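Gamma-glutamyl-gamma-aminobutyraldehyde dehydrogenase (Burkholderia cenocepacia, PDB 4LIH) probably oxidises aldehydes, presumably including gamma-glutamyl-gamma-aminobutyraldehyde, to carboxylic acids with NAD(P)+ as electron acceptor. Local coordinates at residues A[170-175]-A[245-250]; A[251-256]-A[273-278]; A[305-310]-A[406-411]; A[455-460]-A[471-476]. All coordinates share one frame; numbering follows the deposited sequence.

Contact 1: residues A[170-175]-A[245-250]; sequences AAVVPW and DCIAFT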
loop_
_atom_site.group_PDB
_atom_site.type_symbol
_atom_site.label_atom_id
_atom_site.label_comp_id
_atom_site.label_asym_id
_atom_site.label_seq_id
_atom_site.Cartn_x
_atom_site.Cartn_y
_atom_site.Cartn_z
ATOM N N ALA A 170 -25.082 -4.587 -12.118
ATOM C CA ALA A 170 -25.546 -4.537 -13.489
ATOM C C ALA A 170 -24.426 -3.958 -14.322
ATOM O O ALA A 170 -23.819 -2.981 -13.926
ATOM C CB ALA A 170 -26.815 -3.701 -13.595
ATOM N N ALA A 171 -24.120 -4.595 -15.432
ATOM C CA ALA A 171 -23.180 -4.049 -16.427
ATOM C C ALA A 171 -23.820 -3.926 -17.812
ATOM O O ALA A 171 -24.299 -4.914 -18.374
ATOM C CB ALA A 171 -21.973 -4.925 -16.488
ATOM N N VAL A 172 -23.805 -2.712 -18.359
ATOM C CA VAL A 172 -24.333 -2.414 -19.675
ATOM C C VAL A 172 -23.149 -1.989 -20.531
ATOM O O VAL A 172 -22.484 -0.996 -20.215
ATOM C CB VAL A 172 -25.357 -1.263 -19.603
ATOM C CG1 VAL A 172 -25.901 -0.908 -20.990
ATOM C CG2 VAL A 172 -26.479 -1.587 -18.616
ATOM N N VAL A 173 -22.849 -2.764 -21.566
ATOM C CA VAL A 173 -21.639 -2.554 -22.335
ATOM C C VAL A 173 -21.905 -2.346 -23.814
ATOM O O VAL A 173 -22.971 -2.700 -24.291
ATOM C CB VAL A 173 -20.649 -3.714 -22.100
ATOM C CG1 VAL A 173 -20.274 -3.769 -20.628
ATOM C CG2 VAL A 173 -21.280 -5.008 -22.525
ATOM N N PRO A 174 -20.924 -1.772 -24.546
ATOM C CA PRO A 174 -21.174 -1.342 -25.876
ATOM C C PRO A 174 -20.775 -2.412 -26.881
ATOM O O PRO A 174 -20.424 -3.521 -26.523
ATOM C CB PRO A 174 -20.291 -0.086 -25.984
ATOM C CG PRO A 174 -19.116 -0.441 -25.232
ATOM C CD PRO A 174 -19.516 -1.497 -24.192
ATOM N N TRP A 175 -20.897 -2.061 -28.147
ATOM C CA TRP A 175 -20.691 -2.985 -29.266
ATOM C C TRP A 175 -19.336 -2.875 -29.911
ATOM O O TRP A 175 -19.032 -3.646 -30.835
ATOM C CB TRP A 175 -21.775 -2.736 -30.344
ATOM C CG TRP A 175 -21.946 -1.244 -30.722
ATOM C CD1 TRP A 175 -22.924 -0.405 -30.259
ATOM C CD2 TRP A 175 -21.140 -0.461 -31.609
ATOM N NE1 TRP A 175 -22.758 0.845 -30.777
ATOM C CE2 TRP A 175 -21.682 0.845 -31.619
ATOM C CE3 TRP A 175 -20.006 -0.721 -32.379
ATOM C CZ2 TRP A 175 -21.150 1.877 -32.408
ATOM C CZ3 TRP A 175 -19.476 0.307 -33.181
ATOM C CH2 TRP A 175 -20.044 1.595 -33.175
ATOM N N ASP A 245 -27.448 -2.966 -6.896
ATOM C CA ASP A 245 -26.684 -2.180 -5.957
ATOM C C ASP A 245 -25.661 -1.282 -6.646
ATOM O O ASP A 245 -25.143 -0.360 -6.043
ATOM C CB ASP A 245 -25.965 -3.131 -5.012
ATOM C CG ASP A 245 -26.932 -3.990 -4.203
ATOM O OD1 ASP A 245 -27.701 -3.383 -3.417
ATOM O OD2 ASP A 245 -26.908 -5.228 -4.299
ATOM N N CYS A 246 -25.377 -1.561 -7.904
ATOM C CA CYS A 246 -24.321 -0.888 -8.654
ATOM C C CYS A 246 -24.573 -1.068 -10.107
ATOM O O CYS A 246 -24.956 -2.131 -10.496
ATOM C CB CYS A 246 -22.953 -1.489 -8.305
ATOM S SG CYS A 246 -21.650 -1.013 -9.433
ATOM N N ILE A 247 -24.388 -0.025 -10.917
ATOM C CA ILE A 247 -24.495 -0.149 -12.353
ATOM C C ILE A 247 -23.217 0.430 -12.986
ATOM O O ILE A 247 -22.844 1.574 -12.684
ATOM C CB ILE A 247 -25.787 0.501 -12.949
ATOM C CG1 ILE A 247 -25.856 0.205 -14.447
ATOM C CG2 ILE A 247 -25.810 2.018 -12.711
ATOM C CD1 ILE A 247 -27.230 0.303 -15.056
ATOM N N ALA A 248 -22.571 -0.373 -13.822
ATOM C CA ALA A 248 -21.350 -0.030 -14.583
ATOM C C ALA A 248 -21.667 -0.009 -16.077
ATOM O O ALA A 248 -22.144 -1.008 -16.608
ATOM C CB ALA A 248 -20.255 -1.061 -14.298
ATOM N N PHE A 249 -21.412 1.135 -16.739
ATOM C CA PHE A 249 -21.830 1.413 -18.108
ATOM C C PHE A 249 -20.634 1.930 -18.901
ATOM O O PHE A 249 -19.797 2.678 -18.396
ATOM C CB PHE A 249 -22.964 2.458 -18.087
ATOM C CG PHE A 249 -23.334 3.032 -19.439
ATOM C CD1 PHE A 249 -24.240 2.404 -20.230
ATOM C CD2 PHE A 249 -22.800 4.239 -19.877
ATOM C CE1 PHE A 249 -24.604 2.912 -21.456
ATOM C CE2 PHE A 249 -23.165 4.770 -21.094
ATOM C CZ PHE A 249 -24.071 4.099 -21.900
ATOM N N THR A 250 -20.533 1.483 -20.141
ATOM C CA THR A 250 -19.623 2.062 -21.107
ATOM C C THR A 250 -20.477 2.335 -22.304
ATOM O O THR A 250 -21.209 1.445 -22.721
ATOM C CB THR A 250 -18.467 1.131 -21.495
ATOM O OG1 THR A 250 -17.688 0.821 -20.331
ATOM C CG2 THR A 250 -17.525 1.787 -22.545
#
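Four backbone hydrogen bonds join strand 170-172 to strand 246-250, beginning with Ala-170 N to Cys-246 O at 2.9 Å. The remaining three run from Ala-248 N to Ala-170 O, from Val-172 N to Ala-248 O and from Thr-250 N to Val-172 O, so that Ala-170, Val-172 and Ala-248 each use both their N-H and their C=O. CA-H...O contacts fill in between them, as where Ala-171 CA lies 3.2 Å from Ala-248 O. The two strands are parallel neighbours, 4.7 Å apart at their closest, in the central sheet of what is, in this family, the Rossmann-like cofactor domain. Apolar contacts line one face: Val-172 spreads its two methyls, CG1 to the edge of the Phe-249 ring at CD1 (3.8 Å), CG2 to Ile-247 CD1 (4.1 Å). Phe-249 meets it there because its CG is anti to the backbone N (chi1 170°), and branched and aromatic residues suit this face, which helix 253-266 covers. Ala-171 and Ala-248 point to the other face; Ala-171 packs there on Lys-185 of helix 178-191, where a small methyl fits. Beyond the strand, Pro-174 CG rests on Thr-250 CG2 (3.8 Å), while Thr-250 OG1 is hydrogen-bonded to Lys-185 NZ.

Contact 2: residues A[251-256]-A[273-278]; sequences GSTAVG and LELGGK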
loop_
_atom_site.group_PDB
_atom_site.type_symbol
_atom_site.label_atom_id
_atom_site.label_comp_id
_atom_site.label_asym_id
_atom_site.label_seq_id
_atom_site.Cartn_x
_atom_site.Cartn_y
_atom_site.Cartn_z
ATOM N N GLY A 251 -20.381 3.557 -22.857
ATOM C CA GLY A 251 -21.263 3.999 -23.945
ATOM C C GLY A 251 -21.193 5.496 -24.179
ATOM O O GLY A 251 -20.209 6.115 -23.832
ATOM N N SER A 252 -22.239 6.059 -24.771
ATOM C CA SER A 252 -22.318 7.515 -25.046
ATOM C C SER A 252 -22.810 8.319 -23.831
ATOM O O SER A 252 -23.287 7.760 -22.858
ATOM C CB SER A 252 -23.266 7.791 -26.209
ATOM O OG SER A 252 -24.628 7.785 -25.792
ATOM N N THR A 253 -22.762 9.638 -23.938
ATOM C CA THR A 253 -23.010 10.514 -22.793
ATOM C C THR A 253 -24.492 10.716 -22.482
ATOM O O THR A 253 -24.867 10.862 -21.317
ATOM C CB THR A 253 -22.282 11.827 -23.039
ATOM O OG1 THR A 253 -20.926 11.513 -23.352
ATOM C CG2 THR A 253 -22.298 12.707 -21.836
ATOM N N ALA A 254 -25.338 10.688 -23.514
ATOM C CA ALA A 254 -26.764 10.892 -23.338
ATOM C C ALA A 254 -27.349 9.702 -22.592
ATOM O O ALA A 254 -28.241 9.834 -21.742
ATOM C CB ALA A 254 -27.443 11.047 -24.702
ATOM N N VAL A 255 -26.814 8.530 -22.904
ATOM C CA VAL A 255 -27.232 7.332 -22.230
ATOM C C VAL A 255 -26.599 7.371 -20.833
ATOM O O VAL A 255 -27.261 7.025 -19.844
ATOM C CB VAL A 255 -26.797 6.076 -23.004
ATOM C CG1 VAL A 255 -27.448 4.839 -22.420
ATOM C CG2 VAL A 255 -27.145 6.217 -24.483
ATOM N N GLY A 256 -25.331 7.778 -20.766
ATOM C CA GLY A 256 -24.607 7.857 -19.483
ATOM C C GLY A 256 -25.283 8.811 -18.510
ATOM O O GLY A 256 -25.513 8.474 -17.361
ATOM N N LEU A 273 -19.428 5.213 -14.966
ATOM C CA LEU A 273 -19.526 5.399 -16.408
ATOM C C LEU A 273 -18.157 5.507 -17.063
ATOM O O LEU A 273 -17.275 6.172 -16.562
ATOM C CB LEU A 273 -20.320 6.666 -16.770
ATOM C CG LEU A 273 -21.643 6.945 -16.056
ATOM C CD1 LEU A 273 -22.135 8.333 -16.484
ATOM C CD2 LEU A 273 -22.682 5.835 -16.292
ATOM N N GLU A 274 -18.035 4.895 -18.233
ATOM C CA GLU A 274 -16.881 5.053 -19.118
ATOM C C GLU A 274 -17.531 5.541 -20.414
ATOM O O GLU A 274 -18.423 4.883 -20.966
ATOM C CB GLU A 274 -16.170 3.697 -19.341
ATOM C CG GLU A 274 -15.411 3.100 -18.163
ATOM C CD GLU A 274 -13.989 3.605 -17.989
ATOM O OE1 GLU A 274 -13.437 3.441 -16.903
ATOM O OE2 GLU A 274 -13.409 4.152 -18.936
ATOM N N LEU A 275 -17.147 6.729 -20.871
ATOM C CA LEU A 275 -17.877 7.419 -21.938
ATOM C C LEU A 275 -16.900 7.706 -23.073
ATOM O O LEU A 275 -15.841 7.072 -23.119
ATOM C CB LEU A 275 -18.540 8.667 -21.378
ATOM C CG LEU A 275 -19.438 8.434 -20.151
ATOM C CD1 LEU A 275 -19.946 9.768 -19.583
ATOM C CD2 LEU A 275 -20.600 7.529 -20.553
ATOM N N GLY A 276 -17.237 8.658 -23.930
ATOM C CA GLY A 276 -16.471 8.935 -25.146
ATOM C C GLY A 276 -15.288 9.874 -24.922
ATOM O O GLY A 276 -14.978 10.262 -23.771
ATOM N N GLY A 277 -14.640 10.234 -26.019
ATOM C CA GLY A 277 -13.426 11.053 -25.965
ATOM C C GLY A 277 -13.194 11.794 -27.266
ATOM O O GLY A 277 -13.926 11.578 -28.228
ATOM N N LYS A 278 -12.220 12.715 -27.237
ATOM C CA LYS A 278 -11.712 13.386 -28.431
ATOM C C LYS A 278 -10.241 13.578 -28.116
ATOM O O LYS A 278 -9.765 14.694 -27.994
ATOM C CB LYS A 278 -12.396 14.717 -28.717
ATOM C CG LYS A 278 -12.111 15.243 -30.111
ATOM C CD LYS A 278 -12.966 14.528 -31.152
ATOM C CE LYS A 278 -12.453 14.608 -32.578
ATOM N NZ LYS A 278 -13.463 14.076 -33.548
#
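The beta-alpha-beta unit formed by strand 246-250, helix 253-266 and strand 270-274 is closed here, where the turn entering the helix meets the end of the second strand. That end carries Glu-274, the predicted active-site residue of this aldehyde dehydrogenase; its side chain points away from the turn, while its carbonyl O accepts the one hydrogen bond across the contact, from Gly-251 N at 3.0 Å. The parallel pairing of the strands thus continues one step past strand 246-250. Gly-251 O in turn receives a CA-H...O contact from Leu-275 CA at 3.3 Å. Ser-252 follows at the N-cap, and its carbonyl O accepts Gly-256 N in the first turn of the helix. Glycine suits position 256 because a CB would point at the strand and collide with Leu-275 CD2. Without one, Leu-275 can bring its branch in: CG stands anti to the carbonyl carbon (chi1 -54°), and CD2 reaches 3.5 Å from Ser-252 O. Leu-268 of the second subunit packs on Thr-253, Leu-273 and Leu-275, so the leucines also serve the subunit interface. The N-H of Gly-276 is buried with no partner in the model. Leu-273 CD1, finally, touches Gly-256 O at 3.5 Å.

Contact 3: residues A[305-310]-A[406-411]; sequences MGEMCT and EIFGPV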
loop_
_atom_site.group_PDB
_atom_site.type_symbol
_atom_site.label_atom_id
_atom_site.label_comp_id
_atom_site.label_asym_id
_atom_site.label_seq_id
_atom_site.Cartn_x
_atom_site.Cartn_y
_atom_site.Cartn_z
ATOM N N MET A 305 -11.743 0.375 -36.741
ATOM C CA MET A 305 -12.544 1.329 -37.499
ATOM C C MET A 305 -12.783 2.693 -36.824
ATOM O O MET A 305 -13.798 3.323 -37.073
ATOM C CB MET A 305 -13.907 0.696 -37.830
ATOM C CG MET A 305 -13.823 -0.594 -38.650
ATOM S SD MET A 305 -13.201 -2.119 -37.832
ATOM C CE MET A 305 -14.641 -2.701 -36.944
ATOM N N GLY A 306 -11.908 3.133 -35.939
ATOM C CA GLY A 306 -12.113 4.433 -35.225
ATOM C C GLY A 306 -13.184 4.350 -34.161
ATOM O O GLY A 306 -13.503 5.341 -33.530
ATOM N N GLU A 307 -13.721 3.146 -33.970
ATOM C CA GLU A 307 -14.812 2.878 -33.013
ATOM C C GLU A 307 -14.130 2.521 -31.709
ATOM O O GLU A 307 -14.116 1.392 -31.242
ATOM C CB GLU A 307 -15.748 1.754 -33.455
ATOM C CG GLU A 307 -16.429 2.008 -34.798
ATOM C CD GLU A 307 -17.129 0.818 -35.419
ATOM O OE1 GLU A 307 -18.053 1.078 -36.245
ATOM O OE2 GLU A 307 -16.802 -0.361 -35.129
ATOM N N MET A 308 -13.567 3.534 -31.122
ATOM C CA MET A 308 -12.710 3.381 -29.951
ATOM C C MET A 308 -12.917 4.653 -29.161
ATOM O O MET A 308 -12.690 5.757 -29.683
ATOM C CB MET A 308 -11.255 3.308 -30.338
ATOM C CG MET A 308 -10.769 1.991 -30.891
ATOM S SD MET A 308 -8.954 1.982 -30.916
ATOM C CE MET A 308 -8.611 3.212 -32.172
ATOM N N CYS A 309 -13.314 4.515 -27.910
ATOM C CA CYS A 309 -13.566 5.707 -27.123
ATOM C C CYS A 309 -12.272 6.554 -26.969
ATOM O O CYS A 309 -12.299 7.842 -26.887
ATOM C CB CYS A 309 -14.101 5.286 -25.776
ATOM S SG CYS A 309 -15.798 4.628 -25.854
ATOM N N THR A 310 -11.154 5.826 -26.867
ATOM C CA THR A 310 -9.817 6.474 -26.696
ATOM C C THR A 310 -9.135 6.786 -28.028
ATOM O O THR A 310 -7.927 7.068 -28.044
ATOM C CB THR A 310 -8.788 5.615 -25.939
ATOM O OG1 THR A 310 -8.704 4.300 -26.536
ATOM C CG2 THR A 310 -9.097 5.520 -24.489
ATOM N N GLU A 406 -17.082 14.013 -31.025
ATOM C CA GLU A 406 -16.778 12.572 -31.215
ATOM C C GLU A 406 -17.520 12.003 -32.409
ATOM O O GLU A 406 -18.743 12.096 -32.512
ATOM C CB GLU A 406 -17.067 11.723 -29.974
ATOM C CG GLU A 406 -16.597 10.260 -30.111
ATOM C CD GLU A 406 -16.794 9.453 -28.833
ATOM O OE1 GLU A 406 -17.935 9.481 -28.331
ATOM O OE2 GLU A 406 -15.817 8.786 -28.378
ATOM N N ILE A 407 -16.767 11.394 -33.308
ATOM C CA ILE A 407 -17.302 10.871 -34.536
ATOM C C ILE A 407 -17.541 9.370 -34.405
ATOM O O ILE A 407 -18.523 8.844 -34.937
ATOM C CB ILE A 407 -16.329 11.100 -35.701
ATOM C CG1 ILE A 407 -16.115 12.593 -35.919
ATOM C CG2 ILE A 407 -16.876 10.443 -36.960
ATOM C CD1 ILE A 407 -14.901 12.921 -36.740
ATOM N N PHE A 408 -16.625 8.704 -33.711
ATOM C CA PHE A 408 -16.657 7.261 -33.499
ATOM C C PHE A 408 -16.509 6.504 -34.798
ATOM O O PHE A 408 -17.212 5.537 -35.043
ATOM C CB PHE A 408 -17.919 6.855 -32.710
ATOM C CG PHE A 408 -17.660 5.773 -31.696
ATOM C CD1 PHE A 408 -16.875 6.026 -30.600
ATOM C CD2 PHE A 408 -18.245 4.526 -31.818
ATOM C CE1 PHE A 408 -16.642 5.055 -29.641
ATOM C CE2 PHE A 408 -18.010 3.543 -30.887
ATOM C CZ PHE A 408 -17.186 3.795 -29.791
ATOM N N GLY A 409 -15.572 6.950 -35.640
ATOM C CA GLY A 409 -15.305 6.326 -36.935
ATOM C C GLY A 409 -13.908 6.750 -37.357
ATOM O O GLY A 409 -13.246 7.493 -36.623
ATOM N N PRO A 410 -13.443 6.276 -38.519
ATOM C CA PRO A 410 -12.046 6.390 -38.887
ATOM C C PRO A 410 -11.749 7.711 -39.557
ATOM O O PRO A 410 -11.394 7.746 -40.724
ATOM C CB PRO A 410 -11.840 5.206 -39.838
ATOM C CG PRO A 410 -13.141 5.083 -40.515
ATOM C CD PRO A 410 -14.194 5.458 -39.504
ATOM N N VAL A 411 -11.965 8.790 -38.807
ATOM C CA VAL A 411 -11.821 10.146 -39.307
ATOM C C VAL A 411 -10.938 10.942 -38.341
ATOM O O VAL A 411 -11.342 11.235 -37.189
ATOM C CB VAL A 411 -13.150 10.891 -39.427
ATOM C CG1 VAL A 411 -12.910 12.262 -40.070
ATOM C CG2 VAL A 411 -14.166 10.104 -40.245
HETATM O O HOH W 1 -13.608 8.119 -33.177
HETATM O O HOH W 2 -18.366 3.657 -37.013
HETATM O O HOH W 3 -13.840 8.120 -30.267
#
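Phe-408 carries this contact by laying its ring against the backbone of Glu-307 and Met-308. From CB, which starts off alongside segment 305-310, chi1 of -141° lies well away from a staggered value and swings the ring in towards it. CD2 and CE2 then lie against Glu-307: its CA sits over the ring face, 4.0 Å from the centroid and 13° off the normal, in a CH-pi contact, and its CB is 3.9 Å from CE2. On the other flank CE1 comes within 3.7 Å of Met-308 N, and at the ring edge it meets Cys-309 SG at 3.9 Å, a sulfur-aromatic contact. The tip, CZ, rests on Glu-307 C. A flat aromatic face suits a peptide surface. No direct hydrogen bond crosses the contact; one water donates to Glu-307 OE1 and Phe-408 O, another to Met-308 O and Glu-406 OE2, which also accepts a hydrogen bond from Gly-277 N. Gly-306 leaves room for Gly-409 O, where a CB would clash. Cys-309, probably the family's nucleophile, has its N hydrogen-bonded to a MES molecule, probably from the crystallisation liquor. The loops follow helices 290-302 and 401-404 and lead into the parallel neighbouring strands 314-318 and 411-417.

Contact 4: residues A[455-460]-A[471-476]; sequences AGTVWV and FPFGGY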
loop_
_atom_site.group_PDB
_atom_site.type_symbol
_atom_site.label_atom_id
_atom_site.label_comp_id
_atom_site.label_asym_id
_atom_site.label_seq_id
_atom_site.Cartn_x
_atom_site.Cartn_y
_atom_site.Cartn_z
ATOM N N ALA A 455 -6.207 13.993 -18.582
ATOM C CA ALA A 455 -6.776 12.769 -19.105
ATOM C C ALA A 455 -6.392 11.596 -18.232
ATOM O O ALA A 455 -5.305 11.584 -17.606
ATOM C CB ALA A 455 -6.343 12.546 -20.567
ATOM N N GLY A 456 -7.233 10.580 -18.242
ATOM C CA GLY A 456 -7.042 9.397 -17.363
ATOM C C GLY A 456 -5.855 8.544 -17.740
ATOM O O GLY A 456 -5.220 7.930 -16.864
ATOM N N THR A 457 -5.570 8.458 -19.051
ATOM C CA THR A 457 -4.369 7.772 -19.563
ATOM C C THR A 457 -3.541 8.697 -20.436
ATOM O O THR A 457 -4.063 9.308 -21.370
ATOM C CB THR A 457 -4.730 6.500 -20.370
ATOM O OG1 THR A 457 -5.562 5.624 -19.610
ATOM C CG2 THR A 457 -3.500 5.695 -20.843
ATOM N N VAL A 458 -2.242 8.866 -20.133
ATOM C CA VAL A 458 -1.381 9.631 -20.977
ATOM C C VAL A 458 -0.263 8.703 -21.475
ATOM O O VAL A 458 0.452 8.081 -20.672
ATOM C CB VAL A 458 -0.799 10.895 -20.290
ATOM C CG1 VAL A 458 0.146 11.603 -21.227
ATOM C CG2 VAL A 458 -1.914 11.852 -19.839
ATOM N N TRP A 459 -0.219 8.527 -22.792
ATOM C CA TRP A 459 0.830 7.762 -23.454
ATOM C C TRP A 459 1.983 8.700 -23.915
ATOM O O TRP A 459 1.754 9.799 -24.465
ATOM C CB TRP A 459 0.281 7.015 -24.653
ATOM C CG TRP A 459 -0.753 5.983 -24.351
ATOM C CD1 TRP A 459 -0.564 4.769 -23.761
ATOM C CD2 TRP A 459 -2.132 6.063 -24.669
ATOM N NE1 TRP A 459 -1.753 4.092 -23.680
ATOM C CE2 TRP A 459 -2.738 4.861 -24.227
ATOM C CE3 TRP A 459 -2.919 7.009 -25.331
ATOM C CZ2 TRP A 459 -4.114 4.604 -24.402
ATOM C CZ3 TRP A 459 -4.256 6.747 -25.510
ATOM C CH2 TRP A 459 -4.841 5.562 -25.085
ATOM N N VAL A 460 3.219 8.287 -23.635
ATOM C CA VAL A 460 4.388 9.052 -24.059
ATOM C C VAL A 460 5.178 8.195 -25.081
ATOM O O VAL A 460 5.583 7.064 -24.802
ATOM C CB VAL A 460 5.265 9.553 -22.860
ATOM C CG1 VAL A 460 6.507 10.279 -23.387
ATOM C CG2 VAL A 460 4.444 10.448 -21.915
ATOM N N PHE A 471 -2.901 -0.605 -15.324
ATOM C CA PHE A 471 -3.098 0.826 -15.562
ATOM C C PHE A 471 -4.586 1.157 -15.520
ATOM O O PHE A 471 -5.271 0.871 -16.488
ATOM C CB PHE A 471 -2.506 1.189 -16.937
ATOM C CG PHE A 471 -1.016 1.041 -17.028
ATOM C CD1 PHE A 471 -0.187 1.733 -16.183
ATOM C CD2 PHE A 471 -0.452 0.158 -17.963
ATOM C CE1 PHE A 471 1.186 1.602 -16.289
ATOM C CE2 PHE A 471 0.909 0.037 -18.077
ATOM C CZ PHE A 471 1.743 0.774 -17.257
ATOM N N PRO A 472 -5.080 1.789 -14.415
ATOM C CA PRO A 472 -6.494 2.209 -14.436
ATOM C C PRO A 472 -6.766 3.100 -15.639
ATOM O O PRO A 472 -5.867 3.788 -16.070
ATOM C CB PRO A 472 -6.637 3.013 -13.141
ATOM C CG PRO A 472 -5.241 3.468 -12.781
ATOM C CD PRO A 472 -4.338 2.399 -13.273
ATOM N N PHE A 473 -7.996 3.042 -16.140
ATOM C CA PHE A 473 -8.407 3.528 -17.434
ATOM C C PHE A 473 -9.795 4.158 -17.266
ATOM O O PHE A 473 -10.707 3.531 -16.752
ATOM C CB PHE A 473 -8.449 2.330 -18.398
ATOM C CG PHE A 473 -8.996 2.641 -19.734
ATOM C CD1 PHE A 473 -10.341 2.892 -19.899
ATOM C CD2 PHE A 473 -8.148 2.768 -20.802
ATOM C CE1 PHE A 473 -10.847 3.218 -21.138
ATOM C CE2 PHE A 473 -8.648 3.098 -22.068
ATOM C CZ PHE A 473 -9.995 3.309 -22.228
ATOM N N GLY A 474 -9.943 5.414 -17.658
ATOM C CA GLY A 474 -11.235 6.082 -17.508
ATOM C C GLY A 474 -11.088 7.590 -17.588
ATOM O O GLY A 474 -10.028 8.095 -17.819
ATOM N N GLY A 475 -12.171 8.299 -17.366
ATOM C CA GLY A 475 -12.232 9.692 -17.691
ATOM C C GLY A 475 -11.860 10.695 -16.597
ATOM O O GLY A 475 -11.996 10.428 -15.417
ATOM N N TYR A 476 -11.314 11.814 -17.051
ATOM C CA TYR A 476 -11.476 13.130 -16.424
ATOM C C TYR A 476 -12.704 13.753 -17.068
ATOM O O TYR A 476 -13.100 13.377 -18.203
ATOM C CB TYR A 476 -10.289 14.026 -16.747
ATOM C CG TYR A 476 -9.019 13.798 -15.970
ATOM C CD1 TYR A 476 -8.496 12.496 -15.707
ATOM C CD2 TYR A 476 -8.274 14.905 -15.541
ATOM C CE1 TYR A 476 -7.284 12.344 -15.034
ATOM C CE2 TYR A 476 -7.104 14.729 -14.874
ATOM C CZ TYR A 476 -6.588 13.466 -14.657
ATOM O OH TYR A 476 -5.432 13.340 -13.951
HETATM O O HOH W 4 -4.785 3.105 -18.841
HETATM O O HOH W 5 -8.230 6.178 -19.883
#
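Tyr-476 lays its ring over the backbone of Ala-455 and Gly-456, and this is the tight end of the contact. Ala-455 N stands 3.6 Å above the ring plane, over its centre, while CE1 reaches 3.3 Å from Ala-455 O and CD1 comes 3.4 Å from Gly-456 N. With CG anti to the carbonyl carbon (chi1 -78°) the ring turns toward segment 455-460, where its broad face suits a peptide. Its OH is hydrogen-bonded to Glu-164 OE1 of the second subunit. Beside it Gly-456 CA makes a nearly straight CA-H...O contact with Gly-474 O, 3.3 Å away; glycine fits because a CB would run straight into that oxygen. Segment 455-460 enters strand 457-460, at the edge of this subunit's sheet in what is, in this family, the catalytic domain, and this strand pairs in parallel with one of the second subunit, carrying the sheet across the interface. Segment 471-476 is the loop that brings Phe-473 and Gly-474 to the predicted active-site residue Glu-274. Towards Phe-473 the packing gives way to water. Thr-457 OG1 stays 4.0 Å from Pro-472 O and from Phe-473 CD2, and two waters, each 2.7 Å from OG1, fill in. One donates to Pro-472 O; the other accepts from Gly-474 N and lies over the centre of a face of the Phe-473 ring. A threonine hydroxyl suits this spot, since it can serve both waters.

How the contacts relate
All four contacts are largely buried, yet their chemistry differs. Contact 1 is regular sheet, held by repeated backbone bonds; contact 2 continues the same sheet, Phe-249 O taking a probable hydrogen bond from Glu-274 N, but trades repetition for one bond and leucine packing. Contact 3 joins two loops beside the other sheet and contact 4 a loop to its edge strand; neither has a direct hydrogen bond across it, and both rely on aromatic rings over peptides, with bridging waters. Trp-175 joins contact 1 to contact 3, Glu-406 joins 3 to 2, and Thr-310 meets Phe-473 of contact 4, so the loops converge round Glu-274 and Cys-309. Only contacts 2 and 4 touch the second subunit.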